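Local coordinates for periplasmic binding protein/LacI transcriptional regulator (Brachyspira murdochii, PDB 4KQC) that probably binds a sugar or related carbohydrate, as a two-lobed solute-binding protein of an ABC transport system, at residues Asn139-Ala144 against Ser205-Tyr210; Gly160-Phe165 against Leu181-Pro186; Pro5-Val10 against Asn33-Ser38; Met216-Leu221 against Gly253-Asp258; Ile50-Leu55 against Gly73-Gln78. One frame throughout, in Å; residues are numbered along the deposited sequence. Where two conformers were deposited one is given.

Interaction 1: residues Asn139-Ala144 against Ser205-Tyr210; sequences NKAKIA and SVLGIY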
# COMPACT_ATOMS: atom_id res chain seq x y z
N ASN A 139 -24.73 -2.37 21.70
CA ASN A 139 -24.72 -3.20 20.48
C ASN A 139 -24.15 -2.32 19.33
O ASN A 139 -24.90 -1.75 18.53
CB ASN A 139 -26.12 -3.72 20.17
CG ASN A 139 -26.19 -4.65 18.96
OD1 ASN A 139 -25.22 -5.25 18.51
ND2 ASN A 139 -27.40 -4.83 18.49
N LYS A 140 -22.82 -2.23 19.29
CA LYS A 140 -22.14 -1.24 18.46
C LYS A 140 -22.07 -1.71 17.02
O LYS A 140 -21.93 -2.93 16.77
CB LYS A 140 -20.77 -0.99 18.99
CG LYS A 140 -20.75 -0.37 20.38
CD LYS A 140 -19.36 -0.10 20.83
CE LYS A 140 -19.43 0.53 22.22
NZ LYS A 140 -18.11 1.13 22.53
N ALA A 141 -22.17 -0.79 16.07
CA ALA A 141 -21.82 -1.09 14.67
C ALA A 141 -20.37 -1.45 14.56
O ALA A 141 -19.48 -0.75 15.09
CB ALA A 141 -22.08 0.12 13.79
N LYS A 142 -20.07 -2.48 13.76
CA LYS A 142 -18.70 -2.95 13.60
C LYS A 142 -18.15 -2.63 12.22
O LYS A 142 -18.83 -2.83 11.23
CB LYS A 142 -18.64 -4.46 13.83
CG LYS A 142 -19.27 -4.94 15.12
CD LYS A 142 -18.61 -4.27 16.33
CE LYS A 142 -18.82 -5.09 17.60
NZ LYS A 142 -20.25 -5.15 17.99
N ILE A 143 -16.93 -2.13 12.19
CA ILE A 143 -16.16 -1.96 10.96
C ILE A 143 -14.84 -2.75 11.11
O ILE A 143 -14.08 -2.55 12.07
CB ILE A 143 -15.87 -0.50 10.67
CG1 ILE A 143 -17.20 0.29 10.48
CG2 ILE A 143 -14.99 -0.38 9.44
CD1 ILE A 143 -17.70 1.05 11.70
N ALA A 144 -14.60 -3.67 10.20
CA ALA A 144 -13.40 -4.50 10.24
C ALA A 144 -12.29 -3.86 9.45
O ALA A 144 -12.53 -3.31 8.34
CB ALA A 144 -13.72 -5.84 9.66
N SER A 205 -22.52 -9.51 10.37
CA SER A 205 -21.57 -9.28 11.45
C SER A 205 -20.99 -7.89 11.52
O SER A 205 -20.68 -7.37 12.64
CB SER A 205 -20.41 -10.27 11.36
OG SER A 205 -20.87 -11.62 11.42
N VAL A 206 -20.78 -7.26 10.36
CA VAL A 206 -20.12 -5.95 10.26
C VAL A 206 -20.84 -5.09 9.27
O VAL A 206 -21.64 -5.59 8.45
CB VAL A 206 -18.62 -6.07 9.92
CG1 VAL A 206 -17.83 -6.95 10.91
CG2 VAL A 206 -18.45 -6.57 8.51
N LEU A 207 -20.62 -3.79 9.33
CA LEU A 207 -21.19 -2.88 8.32
C LEU A 207 -20.22 -2.61 7.20
O LEU A 207 -20.64 -2.34 6.06
CB LEU A 207 -21.56 -1.49 8.91
CG LEU A 207 -22.65 -1.38 9.95
CD1 LEU A 207 -22.84 0.10 10.36
CD2 LEU A 207 -23.88 -1.93 9.27
N GLY A 208 -18.93 -2.62 7.53
CA GLY A 208 -17.92 -2.25 6.50
C GLY A 208 -16.67 -3.04 6.73
O GLY A 208 -16.43 -3.52 7.83
N ILE A 209 -15.86 -3.11 5.69
CA ILE A 209 -14.60 -3.79 5.72
C ILE A 209 -13.60 -2.98 4.95
O ILE A 209 -13.84 -2.64 3.77
CB ILE A 209 -14.72 -5.16 5.09
CG1 ILE A 209 -15.79 -6.03 5.82
CG2 ILE A 209 -13.35 -5.79 5.07
CD1 ILE A 209 -16.09 -7.37 5.13
N TYR A 210 -12.50 -2.63 5.60
CA TYR A 210 -11.37 -1.91 4.94
C TYR A 210 -10.24 -2.96 4.67
O TYR A 210 -9.76 -3.65 5.58
CB TYR A 210 -10.84 -0.80 5.83
CG TYR A 210 -9.47 -0.27 5.46
CD1 TYR A 210 -9.12 0.03 4.16
CD2 TYR A 210 -8.53 -0.02 6.42
CE1 TYR A 210 -7.89 0.62 3.85
CE2 TYR A 210 -7.30 0.48 6.10
CZ TYR A 210 -6.97 0.81 4.85
OH TYR A 210 -5.73 1.31 4.62
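Residues Lys142-Ala144 and Leu207-Tyr210 are joined mainly by backbone hydrogen bonds, as neighbouring parallel strands, 141-146 and 208-211, in the interior of the mixed sheet of one lobe. The axes of the two short segments approach to 4.7 Å at 24°. Leu207 N gives a nearly straight bond to Lys142 O (2.8 Å). Ala144 bonds through both its polar backbone atoms, its N to Gly208 O at 3.0 Å and its O to Tyr210 N at 2.8 Å, which places it opposite Ile209. Gly208 N, by contrast, is buried and has no partner in the model; the nearby Lys142 O is engaged by Leu207 N.

Side-chain contacts are few. Ala141 CB touches Leu207 CD1 at 3.5 Å, and Val206 turns CG1 anti to its carbonyl carbon (chi1 -56°), where this methyl lies 3.9 Å from Lys142 CB. Ala144 and Ile209 share a face, CB to CG1 4.4 Å. Ala141 and Ile143 also bond along their other edge to Ala180 and Gln182 of strand 179-184, while the ring of Tyr210 stacks on Phe161 and its OH bonds to Arg157 O. Such a central parallel pair is typical of the Rossmann-like lobes of type 1 periplasmic binding proteins.

Interaction 2: residues Gly160-Phe165 against Leu181-Pro186; sequences GFVKRF and LQVIVP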
# COMPACT_ATOMS: atom_id res chain seq x y z
N GLY A 160 -3.67 4.77 10.06
CA GLY A 160 -4.18 5.96 9.32
C GLY A 160 -5.71 5.98 9.24
O GLY A 160 -6.36 7.04 9.38
N PHE A 161 -6.28 4.83 8.92
CA PHE A 161 -7.71 4.62 8.85
C PHE A 161 -8.32 4.76 10.26
O PHE A 161 -9.29 5.45 10.48
CB PHE A 161 -8.00 3.22 8.23
CG PHE A 161 -9.49 2.93 8.13
CD1 PHE A 161 -10.16 2.40 9.21
CD2 PHE A 161 -10.21 3.21 6.98
CE1 PHE A 161 -11.51 2.20 9.19
CE2 PHE A 161 -11.56 2.93 6.92
CZ PHE A 161 -12.21 2.48 8.01
N VAL A 162 -7.79 4.01 11.23
CA VAL A 162 -8.35 4.02 12.56
C VAL A 162 -8.41 5.44 13.14
O VAL A 162 -9.43 5.85 13.70
CB VAL A 162 -7.56 3.03 13.48
CG1 VAL A 162 -7.97 3.16 14.92
CG2 VAL A 162 -7.85 1.64 13.01
N LYS A 163 -7.28 6.17 13.04
CA LYS A 163 -7.15 7.53 13.60
C LYS A 163 -8.19 8.43 12.96
O LYS A 163 -8.95 9.10 13.65
CB LYS A 163 -5.73 8.11 13.40
CG LYS A 163 -5.45 9.48 14.05
CD LYS A 163 -4.86 9.37 15.46
CE LYS A 163 -4.70 10.73 16.18
NZ LYS A 163 -3.60 11.58 15.64
N ARG A 164 -8.27 8.42 11.64
CA ARG A 164 -9.19 9.34 10.98
C ARG A 164 -10.65 8.94 11.23
O ARG A 164 -11.51 9.79 11.49
CB ARG A 164 -8.92 9.42 9.49
CG ARG A 164 -9.83 10.36 8.72
CD ARG A 164 -9.66 11.79 9.18
NE ARG A 164 -10.38 12.72 8.31
CZ ARG A 164 -10.66 13.99 8.58
NH1 ARG A 164 -10.24 14.58 9.71
NH2 ARG A 164 -11.37 14.69 7.71
N PHE A 165 -10.97 7.68 11.11
CA PHE A 165 -12.36 7.20 11.38
C PHE A 165 -12.84 7.52 12.81
O PHE A 165 -13.98 7.99 13.02
CB PHE A 165 -12.53 5.70 11.13
CG PHE A 165 -13.95 5.28 11.01
CD1 PHE A 165 -14.69 4.95 12.12
CD2 PHE A 165 -14.55 5.22 9.78
CE1 PHE A 165 -16.02 4.61 12.01
CE2 PHE A 165 -15.85 4.83 9.64
CZ PHE A 165 -16.58 4.50 10.75
N LEU A 181 -14.15 -0.50 15.90
CA LEU A 181 -13.29 -0.87 14.82
C LEU A 181 -12.62 -2.19 15.24
O LEU A 181 -12.10 -2.29 16.37
CB LEU A 181 -12.25 0.21 14.55
CG LEU A 181 -12.77 1.58 14.13
CD1 LEU A 181 -11.70 2.67 14.13
CD2 LEU A 181 -13.44 1.45 12.79
N GLN A 182 -12.63 -3.20 14.39
CA GLN A 182 -12.06 -4.49 14.68
C GLN A 182 -10.83 -4.64 13.78
O GLN A 182 -10.99 -4.83 12.59
CB GLN A 182 -13.08 -5.56 14.38
CG GLN A 182 -14.32 -5.40 15.20
CD GLN A 182 -15.32 -6.51 14.90
OE1 GLN A 182 -15.46 -6.94 13.75
NE2 GLN A 182 -16.00 -6.98 15.94
N VAL A 183 -9.65 -4.56 14.36
CA VAL A 183 -8.41 -4.58 13.61
C VAL A 183 -7.93 -6.05 13.61
O VAL A 183 -7.72 -6.64 14.69
CB VAL A 183 -7.36 -3.58 14.15
CG1 VAL A 183 -6.11 -3.63 13.28
CG2 VAL A 183 -7.98 -2.18 14.17
N ILE A 184 -7.86 -6.65 12.43
CA ILE A 184 -7.56 -8.07 12.28
C ILE A 184 -6.33 -8.19 11.39
O ILE A 184 -6.28 -7.66 10.26
CB ILE A 184 -8.76 -8.76 11.59
CG1 ILE A 184 -9.99 -8.66 12.46
CG2 ILE A 184 -8.44 -10.21 11.28
CD1 ILE A 184 -11.29 -8.69 11.68
N VAL A 185 -5.32 -8.93 11.84
CA VAL A 185 -4.14 -9.21 11.03
C VAL A 185 -4.14 -10.71 10.73
O VAL A 185 -4.01 -11.52 11.64
CB VAL A 185 -2.85 -8.87 11.80
CG1 VAL A 185 -1.61 -9.20 10.95
CG2 VAL A 185 -2.83 -7.43 12.30
N PRO A 186 -4.21 -11.08 9.46
CA PRO A 186 -4.14 -12.52 9.20
C PRO A 186 -2.75 -13.05 9.49
O PRO A 186 -1.76 -12.33 9.40
CB PRO A 186 -4.50 -12.64 7.72
CG PRO A 186 -5.27 -11.39 7.43
CD PRO A 186 -4.52 -10.33 8.25
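Helix 160-165 runs almost exactly antiparallel to strand 181-184, with the segment axes at 173° and 10.5 Å apart, and the nearest CA atoms are those of Val162 and Leu181, at 7.3 Å. This is the return leg of a beta-alpha-beta unit in which strand 141-146 leads into helix 152-171 and the chain comes back as strand 179-184 at the edge of the sheet. No hydrogen bond joins the two segments; the contact is wholly apolar.

Leu181 carries it, with its two methyl branches divided between different partners. Its CG stands anti to the carbonyl carbon (chi1 -62°), and from there CD2 meets Phe165 CD1 at 3.8 Å and comes near the plane of the Phe161 ring at its edge, 4.2 Å from CE1. Both phenylalanines, one helical turn apart, also touch helix 113-133, through Ala121 and Met124. The other branch, CD1, lies 3.8 Å from Val162 CG1, the two side chains passing alongside one another, headed opposite ways. Val162 also serves a second strand residue: two positions beyond Leu181, Val183 turns CG2 anti to its own carbonyl carbon, and this methyl sits 4.0 Å from Val162 CG2.

Interaction 3: residues Pro5-Val10 against Asn33-Ser38; sequences PYIAVV and NGVKIS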
# COMPACT_ATOMS: atom_id res chain seq x y z
N PRO A 5 28.15 7.83 -15.15
CA PRO A 5 27.21 7.90 -14.06
C PRO A 5 26.32 6.67 -13.98
O PRO A 5 25.83 6.18 -15.00
CB PRO A 5 26.44 9.16 -14.34
CG PRO A 5 27.39 10.02 -15.18
CD PRO A 5 28.17 9.06 -15.96
N TYR A 6 26.20 6.15 -12.77
CA TYR A 6 25.51 4.89 -12.56
C TYR A 6 24.88 4.84 -11.18
O TYR A 6 25.53 5.08 -10.19
CB TYR A 6 26.47 3.68 -12.69
CG TYR A 6 25.81 2.32 -12.42
CD1 TYR A 6 25.07 1.64 -13.41
CD2 TYR A 6 25.96 1.68 -11.18
CE1 TYR A 6 24.49 0.41 -13.13
CE2 TYR A 6 25.39 0.45 -10.90
CZ TYR A 6 24.68 -0.18 -11.89
OH TYR A 6 24.12 -1.40 -11.60
N ILE A 7 23.59 4.53 -11.16
CA ILE A 7 22.83 4.41 -9.91
C ILE A 7 22.10 3.08 -9.85
O ILE A 7 21.46 2.63 -10.83
CB ILE A 7 21.81 5.58 -9.79
CG1 ILE A 7 22.54 6.89 -9.50
CG2 ILE A 7 20.78 5.28 -8.67
CD1 ILE A 7 21.66 8.14 -9.55
N ALA A 8 22.22 2.39 -8.73
CA ALA A 8 21.59 1.10 -8.52
C ALA A 8 20.22 1.29 -7.94
O ALA A 8 20.06 2.03 -6.94
CB ALA A 8 22.41 0.28 -7.54
N VAL A 9 19.24 0.67 -8.57
CA VAL A 9 17.89 0.65 -8.06
C VAL A 9 17.47 -0.79 -7.73
O VAL A 9 17.39 -1.62 -8.65
CB VAL A 9 16.87 1.25 -9.02
CG1 VAL A 9 15.49 1.23 -8.40
CG2 VAL A 9 17.30 2.68 -9.37
N VAL A 10 17.29 -1.10 -6.44
CA VAL A 10 16.92 -2.43 -6.00
C VAL A 10 15.47 -2.39 -5.59
O VAL A 10 15.12 -1.73 -4.62
CB VAL A 10 17.86 -2.91 -4.89
CG1 VAL A 10 17.41 -4.26 -4.39
CG2 VAL A 10 19.30 -2.90 -5.37
N ASN A 33 18.34 12.81 -16.39
CA ASN A 33 19.53 13.24 -15.65
C ASN A 33 20.87 12.68 -16.14
O ASN A 33 21.90 12.91 -15.53
CB ASN A 33 19.32 12.93 -14.16
CG ASN A 33 18.22 13.78 -13.58
OD1 ASN A 33 18.40 15.02 -13.43
ND2 ASN A 33 17.05 13.18 -13.35
N GLY A 34 20.83 11.92 -17.21
CA GLY A 34 22.05 11.43 -17.86
C GLY A 34 22.74 10.34 -17.08
O GLY A 34 23.97 10.27 -17.05
N VAL A 35 21.95 9.51 -16.45
CA VAL A 35 22.52 8.46 -15.62
C VAL A 35 21.97 7.11 -16.06
O VAL A 35 20.80 7.00 -16.42
CB VAL A 35 22.31 8.79 -14.13
CG1 VAL A 35 20.84 8.91 -13.75
CG2 VAL A 35 22.94 7.70 -13.25
N LYS A 36 22.82 6.08 -16.04
CA LYS A 36 22.41 4.72 -16.24
C LYS A 36 21.97 4.14 -14.90
O LYS A 36 22.58 4.42 -13.86
CB LYS A 36 23.58 3.86 -16.77
CG LYS A 36 24.06 4.31 -18.15
CD LYS A 36 23.30 3.62 -19.27
CE LYS A 36 23.37 4.43 -20.54
NZ LYS A 36 23.08 3.62 -21.74
N ILE A 37 20.87 3.38 -14.92
CA ILE A 37 20.44 2.66 -13.75
C ILE A 37 20.37 1.15 -13.98
O ILE A 37 20.20 0.68 -15.11
CB ILE A 37 19.06 3.13 -13.22
CG1 ILE A 37 17.92 2.83 -14.20
CG2 ILE A 37 19.14 4.59 -12.76
CD1 ILE A 37 16.53 3.11 -13.62
N SER A 38 20.55 0.40 -12.91
CA SER A 38 20.12 -0.96 -12.80
C SER A 38 18.73 -0.96 -12.18
O SER A 38 18.36 -0.02 -11.46
CB SER A 38 21.16 -1.76 -11.97
OG SER A 38 21.04 -1.40 -10.58
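Ile7 has both backbone polar atoms satisfied by the 33-38 segment: its N donates to Lys36 O at 2.9 Å and its O accepts from Ser38 N at 3.2 Å. Lys36 N adds a bond to Pro5 O, also 3.2 Å, the donor standing 45° above the carbonyl plane. Beyond Ile7 the pairing weakens, since Val9 N makes weak bonds to Ser38 O and Ser38 OG. Tyr6 N turns to the strand's other edge and bonds to Asp64 OD2. These parallel strands, 6-10 and 36-40, belong to one beta-alpha-beta unit with helix 18-33, which ends in a Schellman motif at Gly34.

Tyr6 CG is anti to the backbone N (chi1 178°), and the ring carries OH over to Ser38, with CB at 3.0 Å. The hydroxyl is 3.2 Å from Ser38 OG at an angle too poor for a bond; its main partner is Glu58 OE1, with a weak bond to Lys61 NZ. Ser38 OG also meets Glu58 OE1 weakly. A phenylalanine in place of Tyr6 would probably leave Glu58 without the tyrosine hydroxyl.

Val35 CG2 packs 3.9 Å from both Pro5 CB and Ile7 CG1. The Tyr6 and Ser38 face thus carries the hydroxyls that meet Glu58, while the Ile7 and Ile37 face is apolar, touching helices 273-288 and 18-33.

Interaction 4: residues Met216-Leu221 against Gly253-Asp258; sequences MARGFL and GKPQLD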
# COMPACT_ATOMS: atom_id res chain seq x y z
N MSE A 216 -5.14 -8.54 0.75
CA MSE A 216 -6.39 -8.54 1.50
C MSE A 216 -7.59 -8.60 0.60
O MSE A 216 -8.55 -9.34 0.90
CB MSE A 216 -6.51 -7.34 2.44
CG MSE A 216 -5.44 -7.06 3.48
SE MSE A 216 -5.11 -8.57 4.70
CE MSE A 216 -3.50 -9.33 3.84
N ALA A 217 -7.59 -7.80 -0.46
CA ALA A 217 -8.71 -7.80 -1.42
C ALA A 217 -8.87 -9.17 -2.08
O ALA A 217 -9.99 -9.68 -2.16
CB ALA A 217 -8.52 -6.73 -2.44
N ARG A 218 -7.77 -9.79 -2.49
CA ARG A 218 -7.89 -11.16 -3.07
C ARG A 218 -8.51 -12.15 -2.10
O ARG A 218 -9.35 -12.91 -2.49
CB ARG A 218 -6.53 -11.70 -3.55
CG ARG A 218 -6.00 -11.19 -4.85
CD ARG A 218 -4.99 -12.22 -5.44
NE ARG A 218 -3.92 -12.57 -4.50
CZ ARG A 218 -2.90 -11.78 -4.14
NH1 ARG A 218 -2.74 -10.55 -4.64
NH2 ARG A 218 -2.00 -12.22 -3.28
N GLY A 219 -8.06 -12.18 -0.85
CA GLY A 219 -8.61 -13.04 0.16
C GLY A 219 -10.05 -12.78 0.40
O GLY A 219 -10.87 -13.68 0.55
N PHE A 220 -10.42 -11.49 0.43
CA PHE A 220 -11.83 -11.15 0.58
C PHE A 220 -12.69 -11.71 -0.57
O PHE A 220 -13.83 -12.20 -0.31
CB PHE A 220 -11.95 -9.63 0.69
CG PHE A 220 -13.34 -9.11 0.50
CD1 PHE A 220 -14.26 -9.12 1.54
CD2 PHE A 220 -13.74 -8.64 -0.75
CE1 PHE A 220 -15.54 -8.62 1.34
CE2 PHE A 220 -15.05 -8.17 -0.93
CZ PHE A 220 -15.91 -8.18 0.12
N LEU A 221 -12.13 -11.69 -1.78
CA LEU A 221 -12.83 -12.12 -2.97
C LEU A 221 -12.92 -13.63 -3.13
O LEU A 221 -13.63 -14.11 -4.00
CB LEU A 221 -12.21 -11.44 -4.19
CG LEU A 221 -12.42 -9.93 -4.30
CD1 LEU A 221 -11.48 -9.24 -5.30
CD2 LEU A 221 -13.85 -9.58 -4.58
N GLY A 253 -4.58 -4.09 -9.09
CA GLY A 253 -4.60 -5.46 -9.54
C GLY A 253 -5.91 -5.87 -10.13
O GLY A 253 -6.97 -5.36 -9.70
N LYS A 254 -5.90 -6.79 -11.10
CA LYS A 254 -7.13 -7.12 -11.80
C LYS A 254 -8.29 -7.57 -10.93
O LYS A 254 -9.41 -7.15 -11.14
CB LYS A 254 -6.88 -8.16 -12.89
CG LYS A 254 -8.09 -8.60 -13.69
CD LYS A 254 -8.17 -7.97 -15.05
CE LYS A 254 -9.39 -8.48 -15.83
NZ LYS A 254 -10.27 -7.33 -16.18
N PRO A 255 -8.04 -8.50 -9.96
CA PRO A 255 -9.24 -8.93 -9.19
C PRO A 255 -9.95 -7.77 -8.48
O PRO A 255 -11.17 -7.71 -8.48
CB PRO A 255 -8.70 -9.93 -8.18
CG PRO A 255 -7.38 -10.34 -8.70
CD PRO A 255 -6.83 -9.19 -9.52
N GLN A 256 -9.16 -6.90 -7.88
CA GLN A 256 -9.70 -5.72 -7.23
C GLN A 256 -10.42 -4.79 -8.20
O GLN A 256 -11.45 -4.19 -7.84
CB GLN A 256 -8.59 -4.98 -6.44
CG GLN A 256 -9.11 -3.83 -5.60
CD GLN A 256 -8.18 -3.35 -4.48
OE1 GLN A 256 -8.62 -2.67 -3.54
NE2 GLN A 256 -6.87 -3.70 -4.56
N LEU A 257 -9.83 -4.55 -9.37
CA LEU A 257 -10.44 -3.65 -10.37
C LEU A 257 -11.75 -4.23 -10.80
O LEU A 257 -12.77 -3.54 -10.90
CB LEU A 257 -9.51 -3.50 -11.57
CG LEU A 257 -8.19 -2.75 -11.30
CD1 LEU A 257 -7.27 -2.70 -12.51
CD2 LEU A 257 -8.56 -1.36 -10.86
N ASP A 258 -11.78 -5.52 -11.11
CA ASP A 258 -13.05 -6.14 -11.52
C ASP A 258 -14.10 -6.06 -10.40
O ASP A 258 -15.29 -5.85 -10.69
CB ASP A 258 -12.80 -7.60 -11.86
CG ASP A 258 -12.07 -7.78 -13.17
OD1 ASP A 258 -11.97 -6.79 -13.95
OD2 ASP A 258 -11.62 -8.93 -13.41
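Van der Waals packing brings Ala217, Arg218 and Leu221 of one helix against Pro255 and Gln256 of another, and no hydrogen bond passes between the two segments. Leu221 CD1 reaches closest, lying 3.5 Å from Pro255 O and 4.1 Å from Pro255 CB. The aliphatic part of Arg218 lies next to the proline ring with the same heading, CG to CG at 4.2 Å. Ala217 CB meets the amide end of Gln256, CD and NE2 both at 4.0 Å.

The three helix 216-221 residues occupy positions i, i+1 and i+4, one side of the helix, and the segment axes cross at 63° with a closest approach of 9.3 Å. Both helices belong to successive strand-helix units of the same lobe: helix 214-223 follows strand 208-211, and helix 254-261 follows strand 246-250, the neighbour of that strand in the sheet.

The polar bonds of Gln256 go to residues outside the two segments. Gly253 N-caps the helix that bears it and Pro255. Gln256 has CG anti to its backbone N (chi1 -173°) and a chain extended beyond it; its OE1 bonds to Ser268 OG, while NE2 bonds to Ser252 O and Phe250 O, fixing the amide against which Ala217 rests.

Interaction 5: residues Ile50-Leu55 against Gly73-Gln78; sequences IQQDLL and GDFTEQ. With NO3 (nitrate ion), chain B.
Gln51, Gln52 and Leu55 of helix 48-60 pack against the start of helix 76-84, where Phe75 is the N-cap residue and Asp74 forms an Asx turn. The turn is closed by Thr76 N to Asp74 OD1 (3.0 Å), and Thr76 OG1 adds a second bond to the same oxygen (2.6 Å), so two bonds hold the carboxylate in front of the helix.

One hydrogen bond links the segments: Gln52 NE2 donates to Asp74 O at 2.9 Å, with an N-H...O angle of 155°. Gln52 CG stands anti to the carbonyl carbon, and the chain is extended beyond it toward Asp74 O. The acceptor lies in the amide plane of Gln52, although the donor is tilted 33° from the carbonyl plane of Asp74. Farther back along the same side chain, CG touches Phe75 CE2 at 3.4 Å. An alanine in place of Gln52 would probably leave Asp74 O without this donor and open a gap beside the Phe75 ring.

Gln51 OE1 approaches Phe75 CZ to 3.1 Å, its amide plane turned 76° from the ring; the hydrogen bond of this oxygen is with Val71 N, and NE2 bonds to Ser11 O and Ala69 O. Leu55 CD2 meets Gln78 CB at 3.5 Å, while Gln78 NE2 is held by Asp56 OD2.

A nitrate ion, probably from the crystallisation liquor, accepts through O1 from Ile50 N at 2.9 Å and also bonds to Lys49 N. Toward the sheet, Phe75 packs edge-to-face with Phe68, and Leu55 touches both Phe68 of strand 66-68 and Val10 of strand 6-10.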
# COMPACT_ATOMS: atom_id res chain seq x y z
N ILE A 50 17.44 -13.60 -2.12
CA ILE A 50 17.90 -13.07 -3.41
C ILE A 50 17.94 -11.54 -3.40
O ILE A 50 18.82 -10.94 -3.98
CB ILE A 50 17.10 -13.58 -4.60
CG1 ILE A 50 17.92 -13.50 -5.87
CG2 ILE A 50 15.85 -12.78 -4.80
CD1 ILE A 50 19.12 -14.38 -5.85
N GLN A 51 17.01 -10.88 -2.71
CA GLN A 51 17.09 -9.43 -2.65
C GLN A 51 18.30 -8.98 -1.87
O GLN A 51 18.98 -8.01 -2.25
CB GLN A 51 15.79 -8.75 -2.17
CG GLN A 51 15.75 -7.28 -2.58
CD GLN A 51 14.73 -6.46 -1.88
OE1 GLN A 51 14.54 -6.54 -0.65
NE2 GLN A 51 14.08 -5.60 -2.64
N GLN A 52 18.63 -9.68 -0.79
CA GLN A 52 19.87 -9.40 -0.08
C GLN A 52 21.07 -9.53 -1.00
O GLN A 52 21.97 -8.68 -1.04
CB GLN A 52 20.04 -10.37 1.10
CG GLN A 52 19.10 -10.16 2.29
CD GLN A 52 19.22 -11.28 3.33
OE1 GLN A 52 19.43 -12.43 2.95
NE2 GLN A 52 19.16 -10.95 4.61
N ASP A 53 21.10 -10.65 -1.76
CA ASP A 53 22.21 -10.89 -2.69
C ASP A 53 22.34 -9.88 -3.77
O ASP A 53 23.47 -9.46 -4.13
CB ASP A 53 22.03 -12.24 -3.40
CG ASP A 53 22.12 -13.50 -2.46
OD1 ASP A 53 22.78 -13.42 -1.39
OD2 ASP A 53 21.62 -14.59 -2.86
N LEU A 54 21.19 -9.47 -4.34
CA LEU A 54 21.19 -8.46 -5.40
C LEU A 54 21.69 -7.11 -4.84
O LEU A 54 22.46 -6.44 -5.52
CB LEU A 54 19.79 -8.32 -6.01
CG LEU A 54 19.31 -9.52 -6.89
CD1 LEU A 54 17.83 -9.37 -7.20
CD2 LEU A 54 20.15 -9.57 -8.14
N LEU A 55 21.22 -6.73 -3.66
CA LEU A 55 21.71 -5.50 -3.02
C LEU A 55 23.26 -5.58 -2.79
O LEU A 55 23.99 -4.63 -3.13
CB LEU A 55 20.94 -5.24 -1.73
CG LEU A 55 21.37 -3.99 -0.96
CD1 LEU A 55 21.29 -2.72 -1.82
CD2 LEU A 55 20.45 -3.87 0.22
N GLY A 73 12.43 -8.72 5.46
CA GLY A 73 13.71 -9.36 5.73
C GLY A 73 14.65 -8.41 6.40
O GLY A 73 14.27 -7.25 6.63
N ASP A 74 15.84 -8.88 6.67
CA ASP A 74 16.82 -8.14 7.43
C ASP A 74 17.96 -7.72 6.51
O ASP A 74 18.83 -8.53 6.12
CB ASP A 74 17.33 -9.01 8.54
CG ASP A 74 18.33 -8.29 9.51
OD1 ASP A 74 19.04 -7.35 9.10
OD2 ASP A 74 18.41 -8.76 10.71
N PHE A 75 18.03 -6.44 6.23
CA PHE A 75 19.06 -5.87 5.39
C PHE A 75 20.11 -5.01 6.14
O PHE A 75 20.79 -4.19 5.54
CB PHE A 75 18.40 -5.04 4.26
CG PHE A 75 17.46 -5.84 3.43
CD1 PHE A 75 16.12 -5.99 3.79
CD2 PHE A 75 17.94 -6.65 2.37
CE1 PHE A 75 15.27 -6.82 3.11
CE2 PHE A 75 17.07 -7.46 1.68
CZ PHE A 75 15.74 -7.58 2.05
N THR A 76 20.22 -5.19 7.42
CA THR A 76 21.09 -4.38 8.22
C THR A 76 22.57 -4.51 7.87
O THR A 76 23.29 -3.53 7.93
CB THR A 76 20.90 -4.64 9.75
OG1 THR A 76 21.09 -6.03 10.06
CG2 THR A 76 19.53 -4.30 10.21
N GLU A 77 23.03 -5.71 7.49
CA GLU A 77 24.41 -5.89 7.09
C GLU A 77 24.70 -5.09 5.84
O GLU A 77 25.74 -4.44 5.75
CB GLU A 77 24.77 -7.38 6.90
CG GLU A 77 24.64 -8.19 8.19
CD GLU A 77 25.29 -9.56 8.13
OE1 GLU A 77 25.82 -9.93 7.07
OE2 GLU A 77 25.31 -10.30 9.17
N GLN A 78 23.80 -5.14 4.89
CA GLN A 78 23.96 -4.42 3.61
C GLN A 78 23.95 -2.89 3.85
O GLN A 78 24.81 -2.16 3.34
CB GLN A 78 22.81 -4.81 2.67
CG GLN A 78 22.97 -6.20 2.11
CD GLN A 78 22.53 -7.33 3.06
OE1 GLN A 78 21.82 -7.12 4.05
NE2 GLN A 78 23.04 -8.51 2.79
N NO3 B . 14.84 -16.45 -1.11
O1 NO3 B . 15.35 -15.67 -1.93
O2 NO3 B . 14.65 -16.11 0.25
O3 NO3 B . 14.43 -17.70 -1.57

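Overall arrangement
From the N terminus, interaction 3 closes the first beta-alpha-beta loop, and interaction 5 follows in series, closing the loop between helices 48-60 and 76-84. The two touch where Val10 packs on Gln51 and Leu55, and both belong to the lobe built on the first parallel sheet. In the other lobe interaction 1 closes a longer loop, 139-210, inside which interaction 2 nests; the strands 141-146 and 179-184 are sheet neighbours. Interaction 4 comes last, in series, closing the loop from helix 214-223 through strand 246-250 to helix 254-261; it touches interaction 1 through Ile209 and Phe220 and interaction 2 through Pro186 and selenomethionine Met216. No loops cross.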